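Side-chain contacts in ABC sugar transporter, periplasmic sugar binding protein (Legionella pneumophila subsp. pneumophila, PDB 3ROT), which probably binds a sugar in the periplasm and delivers it to an ABC transporter for uptake into the cell: residues K49-Q52 and F53-A57; P172-V175 and Q176-K180; Q257-L260 and M261-Q265. One frame throughout, in Å; residues are numbered along the deposited sequence.

Contact 1: K49-Q52 and F53-A57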
loop_
_atom_site.group_PDB
_atom_site.type_symbol
_atom_site.label_atom_id
_atom_site.label_comp_id
_atom_site.label_asym_id
_atom_site.label_seq_id
_atom_site.Cartn_x
_atom_site.Cartn_y
_atom_site.Cartn_z
ATOM N N LYS A 49 -1.973 19.191 -4.741
ATOM C CA LYS A 49 -2.705 18.988 -3.496
ATOM C C LYS A 49 -1.819 19.404 -2.319
ATOM O O LYS A 49 -2.268 20.098 -1.399
ATOM C CB LYS A 49 -3.095 17.521 -3.354
ATOM C CG LYS A 49 -3.948 17.223 -2.147
ATOM C CD LYS A 49 -5.187 18.098 -2.125
ATOM C CE LYS A 49 -6.293 17.444 -1.319
ATOM N NZ LYS A 49 -6.643 16.109 -1.899
ATOM N N GLN A 50 -0.558 18.980 -2.354
ATOM C CA GLN A 50 0.382 19.332 -1.297
ATOM C C GLN A 50 0.577 20.844 -1.244
ATOM O O GLN A 50 0.679 21.421 -0.164
ATOM C CB GLN A 50 1.738 18.639 -1.511
ATOM C CG GLN A 50 2.855 19.225 -0.641
ATOM C CD GLN A 50 4.145 18.429 -0.692
ATOM O OE1 GLN A 50 4.465 17.803 -1.700
ATOM N NE2 GLN A 50 4.906 18.469 0.399
ATOM N N VAL A 51 0.634 21.482 -2.410
ATOM C CA VAL A 51 0.804 22.928 -2.470
ATOM C C VAL A 51 -0.380 23.596 -1.770
ATOM O O VAL A 51 -0.208 24.556 -1.019
ATOM C CB VAL A 51 0.899 23.431 -3.936
ATOM C CG1 VAL A 51 0.748 24.947 -3.982
ATOM C CG2 VAL A 51 2.239 23.028 -4.535
ATOM N N GLN A 52 -1.579 23.080 -2.006
ATOM C CA GLN A 52 -2.762 23.637 -1.368
ATOM C C GLN A 52 -2.677 23.426 0.147
ATOM O O GLN A 52 -3.029 24.312 0.925
ATOM C CB GLN A 52 -4.023 22.984 -1.938
ATOM C CG GLN A 52 -5.313 23.531 -1.357
ATOM C CD GLN A 52 -5.315 25.047 -1.277
ATOM O OE1 GLN A 52 -4.986 25.737 -2.249
ATOM N NE2 GLN A 52 -5.694 25.578 -0.117
ATOM N N PHE A 53 -2.206 22.251 0.563
ATOM C CA PHE A 53 -2.049 21.966 1.991
ATOM C C PHE A 53 -1.154 23.020 2.657
ATOM O O PHE A 53 -1.498 23.581 3.701
ATOM C CB PHE A 53 -1.432 20.583 2.203
ATOM C CG PHE A 53 -2.407 19.447 2.065
ATOM C CD1 PHE A 53 -3.616 19.462 2.755
ATOM C CD2 PHE A 53 -2.098 18.342 1.278
ATOM C CE1 PHE A 53 -4.503 18.389 2.667
ATOM C CE2 PHE A 53 -2.976 17.269 1.184
ATOM C CZ PHE A 53 -4.182 17.292 1.881
ATOM N N ILE A 54 0.003 23.274 2.051
ATOM C CA ILE A 54 0.955 24.253 2.559
ATOM C C ILE A 54 0.318 25.634 2.620
ATOM O O ILE A 54 0.509 26.382 3.575
ATOM C CB ILE A 54 2.205 24.337 1.648
ATOM C CG1 ILE A 54 2.972 23.014 1.699
ATOM C CG2 ILE A 54 3.084 25.495 2.076
ATOM C CD1 ILE A 54 4.116 22.927 0.727
ATOM N N GLU A 55 -0.434 25.959 1.575
ATOM C CA GLU A 55 -1.107 27.243 1.465
ATOM C C GLU A 55 -2.142 27.420 2.582
ATOM O O GLU A 55 -2.171 28.449 3.255
ATOM C CB GLU A 55 -1.772 27.340 0.090
ATOM C CG GLU A 55 -1.532 28.647 -0.651
ATOM C CD GLU A 55 -0.061 29.005 -0.773
ATOM O OE1 GLU A 55 0.513 29.517 0.207
ATOM O OE2 GLU A 55 0.528 28.770 -1.847
ATOM N N SER A 56 -2.990 26.419 2.788
ATOM C CA SER A 56 -3.993 26.523 3.838
ATOM C C SER A 56 -3.336 26.515 5.213
ATOM O O SER A 56 -3.850 27.114 6.150
ATOM C CB SER A 56 -5.027 25.393 3.727
ATOM O OG SER A 56 -4.418 24.115 3.717
ATOM N N ALA A 57 -2.196 25.844 5.336
ATOM C CA ALA A 57 -1.494 25.807 6.611
ATOM C C ALA A 57 -0.994 27.210 6.946
ATOM O O ALA A 57 -1.129 27.669 8.081
ATOM C CB ALA A 57 -0.322 24.835 6.543
#

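Contact 2: P172-V175 and Q176-K180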
loop_
_atom_site.group_PDB
_atom_site.type_symbol
_atom_site.label_atom_id
_atom_site.label_comp_id
_atom_site.label_asym_id
_atom_site.label_seq_id
_atom_site.Cartn_x
_atom_site.Cartn_y
_atom_site.Cartn_z
ATOM N N PRO A 172 0.703 -1.447 -8.509
ATOM C CA PRO A 172 1.332 -2.771 -8.405
ATOM C C PRO A 172 1.280 -3.614 -9.685
ATOM O O PRO A 172 2.279 -4.212 -10.087
ATOM C CB PRO A 172 0.572 -3.422 -7.252
ATOM C CG PRO A 172 0.210 -2.255 -6.385
ATOM C CD PRO A 172 -0.250 -1.232 -7.406
ATOM N N ASN A 173 0.114 -3.661 -10.316
ATOM C CA ASN A 173 -0.060 -4.436 -11.539
ATOM C C ASN A 173 0.825 -3.917 -12.670
ATOM O O ASN A 173 1.421 -4.695 -13.404
ATOM C CB ASN A 173 -1.532 -4.406 -11.970
ATOM C CG ASN A 173 -1.808 -5.292 -13.174
ATOM O OD1 ASN A 173 -1.549 -6.500 -13.151
ATOM N ND2 ASN A 173 -2.341 -4.694 -14.233
ATOM N N GLN A 174 0.912 -2.600 -12.813
ATOM C CA GLN A 174 1.736 -2.037 -13.868
ATOM C C GLN A 174 3.222 -2.253 -13.624
ATOM O O GLN A 174 3.965 -2.548 -14.559
ATOM C CB GLN A 174 1.445 -0.550 -14.035
ATOM C CG GLN A 174 0.019 -0.267 -14.468
ATOM C CD GLN A 174 -0.154 1.137 -14.999
ATOM O OE1 GLN A 174 0.161 2.115 -14.321
ATOM N NE2 GLN A 174 -0.662 1.245 -16.223
ATOM N N VAL A 175 3.658 -2.111 -12.375
ATOM C CA VAL A 175 5.069 -2.316 -12.050
ATOM C C VAL A 175 5.483 -3.732 -12.460
ATOM O O VAL A 175 6.522 -3.936 -13.094
ATOM C CB VAL A 175 5.339 -2.139 -10.535
ATOM C CG1 VAL A 175 6.784 -2.468 -10.227
ATOM C CG2 VAL A 175 5.013 -0.707 -10.103
ATOM N N GLN A 176 4.665 -4.712 -12.099
ATOM C CA GLN A 176 4.963 -6.098 -12.446
ATOM C C GLN A 176 4.988 -6.299 -13.963
ATOM O O GLN A 176 5.905 -6.914 -14.509
ATOM C CB GLN A 176 3.929 -7.026 -11.824
ATOM C CG GLN A 176 3.867 -6.955 -10.312
ATOM C CD GLN A 176 2.889 -7.954 -9.737
ATOM O OE1 GLN A 176 1.841 -8.207 -10.322
ATOM N NE2 GLN A 176 3.219 -8.521 -8.581
ATOM N N SER A 177 3.981 -5.758 -14.639
ATOM C CA SER A 177 3.878 -5.874 -16.088
ATOM C C SER A 177 5.119 -5.364 -16.796
ATOM O O SER A 177 5.756 -6.092 -17.561
ATOM C CB SER A 177 2.660 -5.106 -16.584
ATOM O OG SER A 177 1.473 -5.686 -16.079
ATOM N N ARG A 178 5.460 -4.113 -16.513
ATOM C CA ARG A 178 6.606 -3.460 -17.117
ATOM C C ARG A 178 7.934 -4.137 -16.802
ATOM O O ARG A 178 8.837 -4.151 -17.639
ATOM C CB ARG A 178 6.620 -1.986 -16.702
ATOM C CG ARG A 178 5.325 -1.249 -17.078
ATOM C CD ARG A 178 5.334 0.212 -16.645
ATOM N NE ARG A 178 4.079 0.891 -16.984
ATOM C CZ ARG A 178 3.783 2.146 -16.649
ATOM N NH1 ARG A 178 4.643 2.885 -15.962
ATOM N NH2 ARG A 178 2.617 2.665 -17.001
ATOM N N VAL A 179 8.056 -4.707 -15.608
ATOM C CA VAL A 179 9.282 -5.401 -15.225
ATOM C C VAL A 179 9.407 -6.704 -16.002
ATOM O O VAL A 179 10.469 -7.022 -16.532
ATOM C CB VAL A 179 9.303 -5.710 -13.720
ATOM C CG1 VAL A 179 10.516 -6.566 -13.373
ATOM C CG2 VAL A 179 9.337 -4.413 -12.934
ATOM N N LYS A 180 8.317 -7.456 -16.068
ATOM C CA LYS A 180 8.318 -8.722 -16.790
ATOM C C LYS A 180 8.629 -8.501 -18.265
ATOM O O LYS A 180 9.390 -9.257 -18.856
ATOM C CB LYS A 180 6.969 -9.415 -16.623
ATOM C CG LYS A 180 6.711 -9.824 -15.187
ATOM C CD LYS A 180 5.271 -10.229 -14.933
ATOM C CE LYS A 180 4.918 -11.529 -15.620
ATOM N NZ LYS A 180 3.557 -11.961 -15.209
#

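Contact 3: Q257-L260 and M261-Q265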
loop_
_atom_site.group_PDB
_atom_site.type_symbol
_atom_site.label_atom_id
_atom_site.label_comp_id
_atom_site.label_asym_id
_atom_site.label_seq_id
_atom_site.Cartn_x
_atom_site.Cartn_y
_atom_site.Cartn_z
ATOM N N GLN A 257 13.509 20.470 16.348
ATOM C CA GLN A 257 14.194 21.716 16.016
ATOM C C GLN A 257 13.229 22.883 15.858
ATOM O O GLN A 257 13.533 24.006 16.273
ATOM C CB GLN A 257 15.020 21.574 14.730
ATOM C CG GLN A 257 16.172 20.580 14.828
ATOM C CD GLN A 257 17.364 20.984 13.974
ATOM O OE1 GLN A 257 18.168 21.832 14.366
ATOM N NE2 GLN A 257 17.473 20.385 12.793
ATOM N N LEU A 258 12.073 22.628 15.250
ATOM C CA LEU A 258 11.100 23.688 15.061
ATOM C C LEU A 258 10.690 24.239 16.415
ATOM O O LEU A 258 10.550 25.447 16.573
ATOM C CB LEU A 258 9.866 23.174 14.303
ATOM C CG LEU A 258 9.995 23.028 12.783
ATOM C CD1 LEU A 258 8.743 22.378 12.221
ATOM C CD2 LEU A 258 10.222 24.398 12.153
ATOM N N VAL A 259 10.522 23.350 17.391
ATOM C CA VAL A 259 10.121 23.749 18.735
ATOM C C VAL A 259 11.235 24.477 19.486
ATOM O O VAL A 259 10.998 25.542 20.054
ATOM C CB VAL A 259 9.659 22.528 19.572
ATOM C CG1 VAL A 259 9.376 22.954 21.020
ATOM C CG2 VAL A 259 8.411 21.916 18.949
ATOM N N LEU A 260 12.442 23.907 19.485
ATOM C CA LEU A 260 13.584 24.520 20.162
ATOM C C LEU A 260 13.798 25.926 19.617
ATOM O O LEU A 260 14.248 26.828 20.319
ATOM C CB LEU A 260 14.856 23.690 19.945
ATOM C CG LEU A 260 14.938 22.311 20.615
ATOM C CD1 LEU A 260 16.204 21.586 20.158
ATOM C CD2 LEU A 260 14.928 22.470 22.122
HETATM N N MSE A 261 13.469 26.096 18.347
HETATM C CA MSE A 261 13.622 27.375 17.689
HETATM C C MSE A 261 12.651 28.406 18.274
HETATM O O MSE A 261 13.036 29.538 18.556
HETATM C CB MSE A 261 13.382 27.199 16.192
HETATM C CG MSE A 261 13.506 28.465 15.395
HETATM SE SE MSE A 261 13.037 28.178 13.540
HETATM C CE MSE A 261 14.041 29.669 12.816
ATOM N N ASN A 262 11.399 28.007 18.467
ATOM C CA ASN A 262 10.399 28.915 19.015
ATOM C C ASN A 262 10.547 29.165 20.515
ATOM O O ASN A 262 10.396 30.292 20.971
ATOM C CB ASN A 262 8.987 28.395 18.724
ATOM C CG ASN A 262 8.647 28.432 17.242
ATOM O OD1 ASN A 262 8.837 29.451 16.576
ATOM N ND2 ASN A 262 8.132 27.328 16.725
ATOM N N ARG A 263 10.847 28.120 21.275
ATOM C CA ARG A 263 10.990 28.244 22.725
ATOM C C ARG A 263 12.299 28.836 23.227
ATOM O O ARG A 263 12.326 29.466 24.287
ATOM C CB ARG A 263 10.828 26.879 23.396
ATOM C CG ARG A 263 9.415 26.384 23.480
ATOM C CD ARG A 263 9.376 25.000 24.092
ATOM N NE ARG A 263 8.029 24.441 24.040
ATOM C CZ ARG A 263 7.730 23.191 24.368
ATOM N NH1 ARG A 263 8.685 22.360 24.771
ATOM N NH2 ARG A 263 6.472 22.778 24.304
ATOM N N TYR A 264 13.380 28.636 22.478
ATOM C CA TYR A 264 14.677 29.100 22.936
ATOM C C TYR A 264 15.468 30.040 22.034
ATOM O O TYR A 264 16.615 30.368 22.335
ATOM C CB TYR A 264 15.522 27.879 23.280
ATOM C CG TYR A 264 14.804 26.904 24.184
ATOM C CD1 TYR A 264 14.304 27.315 25.419
ATOM C CD2 TYR A 264 14.630 25.568 23.812
ATOM C CE1 TYR A 264 13.651 26.423 26.262
ATOM C CE2 TYR A 264 13.978 24.668 24.646
ATOM C CZ TYR A 264 13.493 25.104 25.871
ATOM O OH TYR A 264 12.865 24.221 26.712
ATOM N N GLN A 265 14.856 30.482 20.944
ATOM C CA GLN A 265 15.505 31.407 20.025
ATOM C C GLN A 265 16.810 30.842 19.463
ATOM O O GLN A 265 17.814 31.546 19.340
ATOM C CB GLN A 265 15.768 32.746 20.727
ATOM C CG GLN A 265 14.505 33.495 21.191
ATOM C CD GLN A 265 13.801 32.828 22.369
ATOM O OE1 GLN A 265 14.401 32.594 23.423
ATOM N NE2 GLN A 265 12.515 32.529 22.196
#

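Contact 1: K49-Q52 and F53-A57
Phe53 lies against the aliphatic part of Lys49, one turn back along helix 47-59, and has more surface buried by this contact than any other residue in it. With CG anti to the backbone N (chi1 -176°) and a bend at the next bond, the lysine chain runs past the ring; its CG comes 3.5 Å from Phe53 CE2 and its CE 3.8 Å from Phe53 CZ. At the ring's edge, close to its plane, sits Gln50 CA, 3.7 Å from Phe53 CD2, so backbone as well as side chain frames the aromatic group.

Gln50 follows a different path. Its extended chain passes Ile54, with CG 4.1 Å from Ile54 CD1, and carries the amide to the end of strand 64-67, where NE2 is hydrogen-bonded to Thr68 OG1, just past the last strand residue. Gln52, on the exposed side, bends at its second torsion toward the next turn, until its NE2 lies 3.9 Å from Ser56 CB, a loose touch rather than a polar bond. Its carbonyl does more: Ser56 N donates to Gln52 O at 2.8 Å. The Ser56 hydroxyl, turned between its own N and carbonyl carbon (chi1 55°), stands 3.1 Å from Gln52 O and almost equally near Phe53 O, two acceptors within reach of one proton.

Helix 47-59 forms the connection of a beta-alpha-beta crossover from strand 35-39 to strand 64-67, and Gln50, Phe53 and Ile54 all touch Ile9 of the intervening strand 5-9. Glu55 leaves the contact at its polar end, forming a salt bridge with Arg81 of helix 76-85. The chemistry implies a division of labour: the lysine lends its methylenes to the ring, an apolar use of a charged residue, while NE2 of the buried Gln50 finds its partner outside the helix.

Contact 2: P172-V175 and Q176-K180
Val175 and Val179 project together from the buried flank of helix 172-185, with Val175 CG1 4.2 Å from Val179 CG2. Next to them Gln176 packs more closely: its CG rests 3.2 Å from Pro172 O. From there the extended chain carries NE2 to helix 197-208, where it is hydrogen-bonded to Pro202 O and Gln205 OE1.

The looser side is that of Gln174, which is exposed, and Arg178, which is partly so. These chains also run alongside each other, yet Gln174 NE2 and Arg178 NH2 remain 3.7 Å apart, with amide and guanidinium planes turned 46° from one another. Gln174 CB lies over one guanidinium face, offset toward its rim, and Arg178 NH1 finds its hydrogen bond at Asp167 O.

Elsewhere on the same turn, Asn173 O accepts twice: Ser177 N at 3.0 Å and Ser177 OG at 2.9 Å reach it from opposite faces of the carbonyl plane. The Asn173 amide oxygen meanwhile is hydrogen-bonded to Lys26 NZ of the second subunit. The chemistry implies that the serine hydroxyl is satisfied by the helix's own backbone, whereas Gln176 and Arg178 tie the helix to its own lobe and Asn173 ties it to the second subunit.

Contact 3: Q257-L260 and M261-Q265
Leu260 and Tyr264 make the apolar touch of this helix end: Leu260 CD2 meets the edge of the phenol ring in its plane, 3.5 Å from Tyr264 CE2. One face of that ring is covered by its neighbour Arg263, whose CB lies 3.8 Å above the ring centre.

A second kind of interaction sets a methyl against a charged plane. Val259 CG1 rests over one face of the Arg263 guanidinium, displaced toward the rim, and approaches Arg263 NE to 3.6 Å. The arginine chain is extended from CG to NE, which lays it along the valine; beyond it, NH2 is hydrogen-bonded to Leu32 O at the end of helix 16-32.

Backbone bonds supply the third group, and they are uneven. Arg263 N donates to Val259 O at 2.9 Å, almost straight at 173°, while Tyr264 N reaches Leu260 O at the same length but from 39° outside the carbonyl plane. Gln265 then leaves the helix with positive phi.

A side-chain amide forms the last group, with its partners outside the two segments. Asn262 ND2, although 3.1 Å from Leu258 O, is poorly angled toward it and is hydrogen-bonded instead to Tyr6 OH and Ser63 O.

These residues end helix 247-264, which flanks the six-stranded parallel sheet: Leu258 packs on Ile90 of strand 89-92, Leu258 and Val259 touch Tyr6 of strand 5-9, and Met261, present as selenomethionine, reaches Leu105 and Pro268 in the adjoining loops.

In the fold
The three contacts sample both lobes of a periplasmic binding protein fold. Contacts 1 and 3 belong to the lobe built on the six-stranded sheet, with centres 23 Å apart. They meet strand 5-9 through residues of alternate orientation, Tyr7 and Ile9 for contact 1 and Tyr6 for contact 3, consistent with helices on the two faces of that sheet. Contact 2 flanks the five-stranded sheet of the other lobe, its centre 32 Å from that of contact 1. Contacts 2 and 3 lie on opposite sides of the chain's centre, with nearest atoms about 32 Å apart. In this family sugar normally binds in the cleft between lobes.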